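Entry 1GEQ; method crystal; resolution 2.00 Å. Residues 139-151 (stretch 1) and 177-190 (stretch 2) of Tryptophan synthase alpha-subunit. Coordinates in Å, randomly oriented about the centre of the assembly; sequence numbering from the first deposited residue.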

# COMPACT_ATOMS: atom_id res chain seq x y z
N LEU A 139 6.70 3.23 -6.81
CA LEU A 139 7.63 2.61 -5.90
C LEU A 139 9.07 2.67 -6.38
O LEU A 139 9.35 2.87 -7.56
N ALA A 140 9.99 2.55 -5.42
CA ALA A 140 11.41 2.56 -5.71
C ALA A 140 12.02 1.54 -4.78
O ALA A 140 11.65 1.44 -3.61
N ALA A 141 12.95 0.75 -5.32
CA ALA A 141 13.63 -0.29 -4.57
C ALA A 141 15.06 0.17 -4.37
O ALA A 141 15.46 1.20 -4.92
N PRO A 142 15.85 -0.57 -3.58
CA PRO A 142 17.25 -0.19 -3.33
C PRO A 142 18.17 -0.05 -4.57
O PRO A 142 19.22 0.60 -4.49
N ASN A 143 17.80 -0.66 -5.69
CA ASN A 143 18.63 -0.57 -6.89
C ASN A 143 18.19 0.58 -7.79
O ASN A 143 18.65 0.70 -8.93
N THR A 144 17.30 1.42 -7.29
CA THR A 144 16.83 2.57 -8.04
C THR A 144 17.89 3.67 -7.90
O THR A 144 18.21 4.07 -6.79
N PRO A 145 18.45 4.16 -9.02
CA PRO A 145 19.47 5.22 -8.96
C PRO A 145 18.86 6.60 -8.68
O PRO A 145 17.68 6.82 -8.90
N ASP A 146 19.69 7.52 -8.20
CA ASP A 146 19.23 8.88 -7.89
C ASP A 146 18.48 9.52 -9.05
O ASP A 146 17.43 10.14 -8.85
N GLU A 147 19.03 9.40 -10.25
CA GLU A 147 18.41 9.99 -11.42
C GLU A 147 16.99 9.49 -11.63
O GLU A 147 16.11 10.27 -11.98
N ARG A 148 16.77 8.20 -11.42
CA ARG A 148 15.44 7.65 -11.60
C ARG A 148 14.51 8.07 -10.46
O ARG A 148 13.31 8.24 -10.66
N LEU A 149 15.05 8.22 -9.25
CA LEU A 149 14.23 8.66 -8.12
C LEU A 149 13.65 10.04 -8.43
O LEU A 149 12.51 10.34 -8.07
N LYS A 150 14.44 10.88 -9.09
CA LYS A 150 13.99 12.23 -9.43
C LYS A 150 12.84 12.18 -10.43
O LYS A 150 11.85 12.90 -10.29
N VAL A 151 12.97 11.33 -11.44
CA VAL A 151 11.92 11.20 -12.44
C VAL A 151 10.64 10.72 -11.79
O VAL A 151 9.56 11.26 -12.02
N LYS A 177 20.91 -2.30 5.72
CA LYS A 177 21.49 -0.98 5.56
C LYS A 177 21.15 -0.43 4.18
O LYS A 177 21.11 0.78 3.97
N THR A 178 20.91 -1.33 3.23
CA THR A 178 20.59 -0.90 1.88
C THR A 178 19.24 -0.18 1.84
O THR A 178 19.01 0.68 0.99
N ALA A 179 18.35 -0.54 2.76
CA ALA A 179 17.03 0.07 2.85
C ALA A 179 17.17 1.47 3.47
O ALA A 179 16.51 2.41 3.05
N TYR A 180 18.03 1.59 4.48
CA TYR A 180 18.26 2.89 5.09
C TYR A 180 18.92 3.81 4.08
O TYR A 180 18.65 5.01 4.06
N ASP A 181 19.80 3.25 3.25
CA ASP A 181 20.48 4.04 2.24
C ASP A 181 19.48 4.60 1.24
O ASP A 181 19.58 5.76 0.83
N LEU A 182 18.52 3.77 0.86
CA LEU A 182 17.49 4.18 -0.10
C LEU A 182 16.69 5.35 0.50
O LEU A 182 16.37 6.31 -0.20
N LEU A 183 16.36 5.25 1.78
CA LEU A 183 15.60 6.30 2.46
C LEU A 183 16.40 7.60 2.52
O LEU A 183 15.88 8.67 2.21
N ARG A 184 17.67 7.50 2.90
CA ARG A 184 18.54 8.67 2.99
C ARG A 184 18.58 9.40 1.65
O ARG A 184 18.39 10.61 1.58
N ARG A 185 18.85 8.64 0.59
CA ARG A 185 18.91 9.17 -0.77
C ARG A 185 17.58 9.81 -1.17
O ARG A 185 17.55 10.90 -1.74
N ALA A 186 16.49 9.12 -0.88
CA ALA A 186 15.17 9.63 -1.24
C ALA A 186 14.85 10.98 -0.59
O ALA A 186 14.34 11.88 -1.25
N LYS A 187 15.14 11.12 0.70
CA LYS A 187 14.86 12.37 1.42
C LYS A 187 15.68 13.53 0.86
O LYS A 187 15.32 14.69 1.02
N ARG A 188 16.78 13.20 0.18
CA ARG A 188 17.65 14.21 -0.40
C ARG A 188 17.15 14.67 -1.76
O ARG A 188 17.48 15.75 -2.24
N ILE A 189 16.32 13.84 -2.38
CA ILE A 189 15.81 14.12 -3.71
C ILE A 189 14.34 14.46 -3.84
O ILE A 189 13.98 15.39 -4.56
N CYS A 190 13.48 13.70 -3.16
CA CYS A 190 12.05 13.88 -3.29
C CYS A 190 11.40 15.08 -2.62
O CYS A 190 11.70 15.41 -1.48

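The strand end, turn and first helical turns of residues 139-151 lie against helix 177-189, the two helix axes approaching to 9.9 Å at an angle of 52°. The contact buries 612 Å² in all, and its apolar part is built round L149 and I189, with P142 covering almost as much at the turn.

L149 points toward the second helix and acts as a knob, its side chain sitting among L182, R185, A186 and I189. Its chi1 of -94° lies between wells, while chi2 is t. CD1 of L149 reaches the helix surface at 4.2 Å from CA of A186 and 4.3 Å from CD2 of L182. One helical turn beyond R185, I189 points back toward stretch 1 in the m rotamer with chi2 t. Its CD1 lies 3.6 Å from CB of D146 and 4.2 Å from CB of L149, and its CG2 packs 3.3 Å from CG of K150, so the aliphatic part of that exposed lysine extends the apolar surface.

P142, in the type I turn from A141 to T144, covers the start of the helix. Its CD is 4.2 Å from CD1 of L182, and its CB is 3.5 Å from OG1 of T178, a threonine with chi1 t. L182, with both chi angles t, points toward the turn and also places CD1 3.6 Å from the carbonyl O of A140. It thus bridges the strand end and proline on one hand and L149 on the other.

Charged side chains complete the contact. D146, chi1 m, has a CA-to-CB bond directed sideways, but its carboxylate comes nearer the second helix and is shared by two arginines. R188 NH2 donates to D146 OD2 at 2.7 Å in a well-aligned salt bridge, whereas R185 NE makes a longer, weak hydrogen bond to D146 OD1 at 3.4 Å, also part of a salt bridge. Both arginines meet the carboxylate at the guanidinium edge. R185, chi1 m and chi2 t, points toward stretch 1 and is held from its own helix as well, its NH1 donating to D181 OD1 at 2.6 Å. The modelled 2.3 Å between R185 NH2 and T144 O is too short for a hydrogen bond and is best treated as a clash. At the turn itself, T144, chi1 m, donates from OG1 to A141 O at 3.0 Å, bracing the loop that presents P142.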

# COMPACT_ATOMS: atom_id res chain seq x y z
CB LEU A 139 7.21 1.17 -5.61
CG LEU A 139 7.50 0.04 -6.59
CD1 LEU A 139 8.96 -0.38 -6.46
CD2 LEU A 139 6.58 -1.14 -6.29
CB ALA A 140 11.99 3.97 -5.45
CB ALA A 141 13.60 -1.61 -5.35
CB PRO A 142 17.72 -1.26 -2.36
CG PRO A 142 16.48 -1.56 -1.57
CD PRO A 142 15.45 -1.66 -2.68
CB ASN A 143 18.63 -1.89 -7.66
CG ASN A 143 17.28 -2.23 -8.24
OD1 ASN A 143 16.24 -1.97 -7.62
ND2 ASN A 143 17.27 -2.85 -9.42
CB THR A 144 15.49 3.11 -7.47
OG1 THR A 144 14.48 2.09 -7.56
CG2 THR A 144 15.05 4.36 -8.24
CB PRO A 145 20.11 5.16 -10.35
CG PRO A 145 18.93 4.77 -11.22
CD PRO A 145 18.28 3.67 -10.40
CB ASP A 146 20.41 9.78 -7.52
CG ASP A 146 21.00 9.45 -6.16
OD1 ASP A 146 20.35 8.71 -5.39
OD2 ASP A 146 22.10 9.94 -5.87
CB GLU A 147 19.24 9.72 -12.67
CG GLU A 147 20.74 9.92 -12.47
CD GLU A 147 21.37 8.75 -11.73
OE1 GLU A 147 21.37 7.64 -12.29
OE2 GLU A 147 21.85 8.95 -10.60
CB ARG A 148 15.48 6.12 -11.69
CG ARG A 148 14.30 5.52 -12.44
CD ARG A 148 14.21 4.00 -12.30
NE ARG A 148 15.45 3.30 -12.60
CZ ARG A 148 16.03 3.25 -13.80
NH1 ARG A 148 15.49 3.87 -14.84
NH2 ARG A 148 17.16 2.56 -13.96
CB LEU A 149 15.07 8.74 -6.84
CG LEU A 149 15.05 7.50 -5.93
CD1 LEU A 149 16.06 7.67 -4.81
CD2 LEU A 149 13.65 7.29 -5.36
CB LYS A 150 15.14 13.04 -10.05
CG LYS A 150 16.39 13.07 -9.22
CD LYS A 150 17.43 13.96 -9.87
CE LYS A 150 18.83 13.45 -9.55
NZ LYS A 150 19.03 13.28 -8.08
CB VAL A 151 12.33 10.21 -13.56
CG1 VAL A 151 11.16 9.97 -14.50
CG2 VAL A 151 13.53 10.77 -14.32
CB LYS A 177 23.02 -1.02 5.74
CG LYS A 177 23.48 -1.33 7.16
CD LYS A 177 24.94 -0.93 7.36
CE LYS A 177 25.36 -1.02 8.82
NZ LYS A 177 26.80 -0.65 9.03
CB THR A 178 20.60 -2.09 0.90
OG1 THR A 178 20.64 -1.60 -0.44
CG2 THR A 178 19.37 -2.96 1.08
CB ALA A 179 16.12 -0.79 3.71
CB TYR A 180 19.17 2.74 6.32
CG TYR A 180 18.45 2.32 7.58
CD1 TYR A 180 18.60 1.03 8.09
CD2 TYR A 180 17.64 3.21 8.26
CE1 TYR A 180 17.95 0.64 9.25
CE2 TYR A 180 16.98 2.83 9.43
CZ TYR A 180 17.15 1.54 9.92
OH TYR A 180 16.51 1.17 11.09
CB ASP A 181 21.52 3.19 1.48
CG ASP A 181 22.19 3.95 0.35
OD1 ASP A 181 21.80 3.77 -0.83
OD2 ASP A 181 23.10 4.76 0.63
CB LEU A 182 16.55 3.01 -0.37
CG LEU A 182 15.70 3.00 -1.66
CD1 LEU A 182 14.40 2.25 -1.39
CD2 LEU A 182 15.42 4.38 -2.14
CB LEU A 183 15.23 5.85 3.88
CG LEU A 183 14.56 6.89 4.79
CD1 LEU A 183 13.29 7.45 4.14
CD2 LEU A 183 14.25 6.22 6.11
CB ARG A 184 19.96 8.26 3.38
CG ARG A 184 20.86 9.44 3.74
CD ARG A 184 22.34 9.10 3.65
NE ARG A 184 22.79 9.00 2.26
CZ ARG A 184 23.16 7.87 1.66
NH1 ARG A 184 23.13 6.72 2.33
NH2 ARG A 184 23.55 7.89 0.40
CB ARG A 185 19.28 8.05 -1.76
CG ARG A 185 20.78 7.76 -1.84
CD ARG A 185 21.08 6.35 -2.32
NE ARG A 185 20.25 5.97 -3.46
CZ ARG A 185 19.77 4.74 -3.64
NH1 ARG A 185 20.03 3.79 -2.77
NH2 ARG A 185 19.04 4.47 -4.70
CB ALA A 186 14.10 8.61 -0.88
CB LYS A 187 15.13 12.21 2.92
CG LYS A 187 14.24 11.19 3.63
CD LYS A 187 12.76 11.32 3.23
CE LYS A 187 12.25 12.76 3.33
NZ LYS A 187 11.86 13.19 4.69
CB ARG A 188 19.05 13.62 -0.57
CG ARG A 188 20.12 14.64 -0.90
CD ARG A 188 21.42 13.95 -1.29
NE ARG A 188 21.44 13.62 -2.71
CZ ARG A 188 21.60 12.40 -3.20
NH1 ARG A 188 21.73 11.36 -2.38
NH2 ARG A 188 21.62 12.21 -4.51
CB ILE A 189 16.09 12.91 -4.64
CG1 ILE A 189 17.60 12.69 -4.75
CG2 ILE A 189 15.47 13.14 -6.03
CD1 ILE A 189 17.97 11.43 -5.51
CB CYS A 190 11.33 12.63 -2.79
SG CYS A 190 11.92 11.13 -3.57